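Local coordinates for protein aminofutalosine deaminase (Helicobacter pylori, PDB 7LKK) that deaminates aminofutalosine in the menaquinone pathway and probably adenosine too, using a metal-dependent amidohydrolase active site that here holds a coformycin-type inhibitor, at residues A192-A195 with P196-Q200; R343-L346 with L347-M351. All blocks are in the same frame, centred on the assembly; numbering follows the deposited sequence.

Contact 1: A192-A195 with P196-Q200; sequences AVHA and PYSVQ. With MCF ((8R)-3-(5-S-methyl-5-thio-beta-D-ribofuranosyl)-3,6,7,8-tetrahydroimidazo[4,5-d][1,3]diazepin-8-ol), chain J.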
loop_
_atom_site.group_PDB
_atom_site.type_symbol
_atom_site.label_atom_id
_atom_site.label_comp_id
_atom_site.label_asym_id
_atom_site.label_seq_id
_atom_site.Cartn_x
_atom_site.Cartn_y
_atom_site.Cartn_z
ATOM N N ALA A 192 -11.778 24.239 13.363
ATOM C CA ALA A 192 -11.221 24.031 12.036
ATOM C C ALA A 192 -11.927 24.910 11.017
ATOM O O ALA A 192 -13.147 25.096 11.075
ATOM C CB ALA A 192 -11.325 22.559 11.612
ATOM N N VAL A 193 -11.141 25.454 10.093
ATOM C CA VAL A 193 -11.643 26.086 8.880
ATOM C C VAL A 193 -11.487 25.073 7.759
ATOM O O VAL A 193 -10.389 24.545 7.548
ATOM C CB VAL A 193 -10.872 27.379 8.567
ATOM C CG1 VAL A 193 -11.386 28.008 7.280
ATOM C CG2 VAL A 193 -10.961 28.357 9.736
ATOM N N HIS A 194 -12.578 24.776 7.050
ATOM C CA HIS A 194 -12.550 23.645 6.127
ATOM C C HIS A 194 -11.488 23.829 5.047
ATOM O O HIS A 194 -10.543 23.039 4.950
ATOM C CB HIS A 194 -13.915 23.418 5.486
ATOM C CG HIS A 194 -13.911 22.302 4.489
ATOM N ND1 HIS A 194 -13.894 22.518 3.128
ATOM C CD2 HIS A 194 -13.871 20.960 4.657
ATOM C CE1 HIS A 194 -13.866 21.357 2.501
ATOM N NE2 HIS A 194 -13.851 20.395 3.405
ATOM N N ALA A 195 -11.628 24.858 4.222
ATOM C CA ALA A 195 -10.773 25.004 3.049
ATOM C C ALA A 195 -10.923 26.425 2.513
ATOM O O ALA A 195 -11.893 27.115 2.839
ATOM C CB ALA A 195 -11.136 23.977 1.965
ATOM N N PRO A 196 -9.964 26.879 1.698
ATOM C CA PRO A 196 -10.103 28.209 1.080
ATOM C C PRO A 196 -11.306 28.342 0.161
ATOM O O PRO A 196 -11.842 29.449 0.027
ATOM C CB PRO A 196 -8.787 28.371 0.306
ATOM C CG PRO A 196 -7.821 27.475 1.006
ATOM C CD PRO A 196 -8.627 26.302 1.475
ATOM N N TYR A 197 -11.749 27.261 -0.482
ATOM C CA TYR A 197 -12.859 27.344 -1.425
ATOM C C TYR A 197 -14.224 27.239 -0.759
ATOM O O TYR A 197 -15.238 27.488 -1.423
ATOM C CB TYR A 197 -12.739 26.246 -2.495
ATOM C CG TYR A 197 -12.612 24.844 -1.938
ATOM C CD1 TYR A 197 -13.722 24.162 -1.452
ATOM C CD2 TYR A 197 -11.381 24.201 -1.902
ATOM C CE1 TYR A 197 -13.607 22.882 -0.940
ATOM C CE2 TYR A 197 -11.257 22.921 -1.396
ATOM C CZ TYR A 197 -12.372 22.268 -0.915
ATOM O OH TYR A 197 -12.253 20.996 -0.407
ATOM N N SER A 198 -14.280 26.878 0.522
ATOM C CA SER A 198 -15.543 26.581 1.178
ATOM C C SER A 198 -15.884 27.501 2.342
ATOM O O SER A 198 -16.998 27.403 2.867
ATOM C CB SER A 198 -15.554 25.130 1.683
ATOM O OG SER A 198 -14.533 24.923 2.642
ATOM N N VAL A 199 -14.975 28.378 2.768
ATOM C CA VAL A 199 -15.212 29.252 3.913
ATOM C C VAL A 199 -14.963 30.693 3.492
ATOM O O VAL A 199 -13.849 31.039 3.080
ATOM C CB VAL A 199 -14.334 28.887 5.122
ATOM C CG1 VAL A 199 -14.575 29.870 6.253
ATOM C CG2 VAL A 199 -14.631 27.469 5.582
ATOM N N GLN A 200 -15.998 31.525 3.586
ATOM C CA GLN A 200 -15.855 32.947 3.309
ATOM C C GLN A 200 -14.882 33.580 4.303
ATOM O O GLN A 200 -14.763 33.144 5.451
ATOM C CB GLN A 200 -17.225 33.630 3.371
ATOM C CG GLN A 200 -17.248 35.057 2.854
ATOM C CD GLN A 200 -16.994 36.066 3.952
ATOM O OE1 GLN A 200 -17.230 35.788 5.127
ATOM N NE2 GLN A 200 -16.497 37.239 3.578
HETATM O O8 MCF J . -9.829 15.972 4.118
HETATM C C8 MCF J . -10.561 15.064 3.335
HETATM C C7 MCF J . -10.560 15.430 1.855
HETATM N N6 MCF J . -10.501 16.860 1.679
HETATM C C5 MCF J . -11.423 17.705 2.406
HETATM N N4 MCF J . -12.438 17.252 3.350
HETATM C C10 MCF J . -12.881 15.920 3.833
HETATM C C9 MCF J . -11.999 14.856 3.854
HETATM N N1 MCF J . -12.652 13.806 4.333
HETATM C C2 MCF J . -13.900 14.159 4.633
HETATM N N3 MCF J . -14.030 15.455 4.335
HETATM C C1S MCF J . -15.310 16.207 4.523
HETATM C C2S MCF J . -15.124 17.618 5.128
HETATM O O2S MCF J . -15.052 17.554 6.488
HETATM O O4S MCF J . -15.859 16.426 3.389
HETATM C C4S MCF J . -16.765 17.756 3.579
HETATM C C3S MCF J . -16.403 18.324 4.693
HETATM O O3S MCF J . -17.476 18.117 5.731
HETATM C C5S MCF J . -16.535 18.692 2.405
HETATM S S5S MCF J . -18.040 19.659 2.094
HETATM C C6S MCF J . -17.613 21.132 1.122
#
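A very short hydrogen bond, 2.5 Å from His194 ND1 to Ser198 OG, ties the first residue after strand 187-193 to the loop that follows. The strand belongs to the barrel of this amidohydrolase, a TIM-barrel relative, and His194 stands at its C-terminal end, where the inhibitor methylthio-coformycin binds. Imidazole suits the place because its two nitrogens can serve two partners at once, the serine and the inhibitor. The serine oxygen lies at the edge of the ring, near its plane, beside ND1, while His194 NE2 gives a weak hydrogen bond, 3.4 Å, to N4 of the inhibitor and also lies 3.3 Å from the inhibitor's C5S. With OG placed between the backbone N and the carbonyl carbon (chi1 62°), Ser198 reaches back to the histidine; this second-shell bond would restrict rotation of the ring.

The backbone turns over Pro196 to Ser198, and Ala195 O, just before the turn, receives weak bonds from Ser198 N and Val199 N. Pro196 has a phi its ring already favours. Phe239 stacks on the Tyr197 ring, and Ala195 CB sits over a face of the same ring in a CH-pi contact, 3.7 Å from the centroid; a methyl is small enough to fit there between proline and tyrosine. Val193 CG1 meets Val199 CG2 at 3.7 Å, two branched apolar side chains in a buried place. Toward the pocket, the phenol meets the histidine obliquely, the planes at 79°, with Tyr197 OH 3.3 Å from His194 CE1.

Contact 2: R343-L346 with L347-M351; sequences RAFL and LSHNM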
loop_
_atom_site.group_PDB
_atom_site.type_symbol
_atom_site.label_atom_id
_atom_site.label_comp_id
_atom_site.label_asym_id
_atom_site.label_seq_id
_atom_site.Cartn_x
_atom_site.Cartn_y
_atom_site.Cartn_z
ATOM N N ARG A 343 2.437 2.220 5.705
ATOM C CA ARG A 343 2.937 1.428 4.586
ATOM C C ARG A 343 2.590 2.077 3.252
ATOM O O ARG A 343 3.399 2.054 2.317
ATOM C CB ARG A 343 2.385 0.004 4.657
ATOM C CG ARG A 343 3.078 -0.866 5.698
ATOM C CD ARG A 343 2.554 -2.288 5.675
ATOM N NE ARG A 343 1.249 -2.407 6.317
ATOM C CZ ARG A 343 1.071 -2.607 7.620
ATOM N NH1 ARG A 343 2.118 -2.708 8.431
ATOM N NH2 ARG A 343 -0.157 -2.702 8.113
ATOM N N ALA A 344 1.394 2.662 3.142
ATOM C CA ALA A 344 1.071 3.431 1.945
ATOM C C ALA A 344 2.025 4.606 1.791
ATOM O O ALA A 344 2.453 4.932 0.678
ATOM C CB ALA A 344 -0.379 3.918 2.000
ATOM N N PHE A 345 2.378 5.241 2.912
ATOM C CA PHE A 345 3.338 6.339 2.908
ATOM C C PHE A 345 4.685 5.889 2.349
ATOM O O PHE A 345 5.302 6.599 1.545
ATOM C CB PHE A 345 3.478 6.877 4.336
ATOM C CG PHE A 345 4.394 8.060 4.475
ATOM C CD1 PHE A 345 3.978 9.328 4.105
ATOM C CD2 PHE A 345 5.661 7.908 5.020
ATOM C CE1 PHE A 345 4.818 10.422 4.253
ATOM C CE2 PHE A 345 6.504 8.992 5.168
ATOM C CZ PHE A 345 6.081 10.252 4.785
ATOM N N LEU A 346 5.150 4.706 2.757
ATOM C CA LEU A 346 6.411 4.187 2.235
ATOM C C LEU A 346 6.339 3.972 0.728
ATOM O O LEU A 346 7.326 4.185 0.015
ATOM C CB LEU A 346 6.778 2.886 2.948
ATOM C CG LEU A 346 7.014 2.971 4.457
ATOM C CD1 LEU A 346 7.355 1.596 5.023
ATOM C CD2 LEU A 346 8.111 3.980 4.787
ATOM N N LEU A 347 5.175 3.555 0.225
ATOM C CA LEU A 347 5.014 3.304 -1.201
ATOM C C LEU A 347 4.845 4.579 -2.014
ATOM O O LEU A 347 5.074 4.557 -3.227
ATOM C CB LEU A 347 3.809 2.391 -1.437
ATOM C CG LEU A 347 3.909 0.973 -0.875
ATOM C CD1 LEU A 347 2.560 0.279 -0.944
ATOM C CD2 LEU A 347 4.966 0.175 -1.624
ATOM N N SER A 348 4.472 5.688 -1.377
ATOM C CA SER A 348 4.098 6.909 -2.077
ATOM C C SER A 348 5.257 7.876 -2.282
ATOM O O SER A 348 5.065 8.916 -2.920
ATOM C CB SER A 348 2.976 7.624 -1.313
ATOM O OG SER A 348 1.844 6.783 -1.170
ATOM N N HIS A 349 6.447 7.571 -1.767
ATOM C CA HIS A 349 7.582 8.477 -1.880
ATOM C C HIS A 349 8.839 7.693 -2.219
ATOM O O HIS A 349 9.060 6.601 -1.688
ATOM C CB HIS A 349 7.778 9.270 -0.584
ATOM C CG HIS A 349 6.543 9.979 -0.124
ATOM N ND1 HIS A 349 6.232 11.263 -0.517
ATOM C CD2 HIS A 349 5.535 9.580 0.687
ATOM C CE1 HIS A 349 5.090 11.627 0.040
ATOM N NE2 HIS A 349 4.645 10.623 0.774
ATOM N N ASN A 350 9.664 8.260 -3.099
ATOM C CA ASN A 350 10.836 7.575 -3.632
ATOM C C ASN A 350 12.107 7.867 -2.843
ATOM O O ASN A 350 13.201 7.519 -3.300
ATOM C CB ASN A 350 11.033 7.946 -5.107
ATOM C CG ASN A 350 11.506 9.377 -5.297
ATOM O OD1 ASN A 350 11.336 10.227 -4.421
ATOM N ND2 ASN A 350 12.096 9.651 -6.455
ATOM N N MET A 351 11.984 8.497 -1.677
ATOM C CA MET A 351 13.118 8.694 -0.788
ATOM C C MET A 351 13.717 7.345 -0.381
ATOM O O MET A 351 13.001 6.341 -0.311
ATOM C CB MET A 351 12.668 9.471 0.448
ATOM C CG MET A 351 13.766 9.837 1.423
ATOM S SD MET A 351 13.107 10.691 2.859
ATOM C CE MET A 351 12.486 12.189 2.097
#
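The rings of Phe345 and His349, four residues apart, meet obliquely near the C-terminal end of helix 338-348, their planes at 53° and their centroids 4.7 Å apart. Phe345 carries CG anti to its own N (chi1 -177°), which carries the phenyl outward from the helix, where His349 reaches it. There His349 CD2 lies over one face, displaced toward the rim, and His349 NE2 is 3.5 Å from Phe345 CE1. The same histidine turns its edge to the backbone: Phe345 O lies near the ring plane, 3.1 Å from His349 CD2, a polarised carbon that suits a carbonyl neighbour. Leu313 touches both rings, and Leu356, Ile359 and Ala360 of helix 353-364 pack on the phenyl, so a large apolar ring suits this buried place.

Ser348 is directed differently. Its hydroxyl folds back and OG donates to Ala344 O at 2.7 Å, approaching from above the carbonyl plane, 43° out of it; serine is short enough to bond to the preceding turn. Ser348 N donates to Phe345 O over 3.2 Å. Leu347 N donates to Arg343 O, four residues back. Leu347 lies alongside that backbone, its CG 3.4 Å from Arg343 O, and also packs on Ala344 of the second subunit, where the small methyl leaves room for leucine. Leu346 O and Met351 O accept hydrogen bonds from Arg304 of that subunit.

Carbonyls near the C-terminal end of helix 338-348 are thus taken up by a serine hydroxyl, a backbone N-H three residues on and an arginine from the other chain, whose positive charge would be favourably placed beside carbonyl oxygens.

Overall arrangement
Contact 1 comes first along the chain and contact 2 well after it, both within the amidohydrolase part of the protein. Their centres are about 29 Å apart and their nearest atoms about 20 Å, so they do not touch. The 192-200 stretch leaves barrel strand 187-193 and leads into helix 201-213, with the His194 side chain about 7 Å from the bound iron. Residues 343-351 instead span the end of helix 338-348 and the start of the connection to helix 353-364. They lie against the second subunit, with about 11 Å between the side chains of Ala344 and iron ligand Asp328. Contact 1 thus supplies a pocket residue, while contact 2 lies at the interface between subunits.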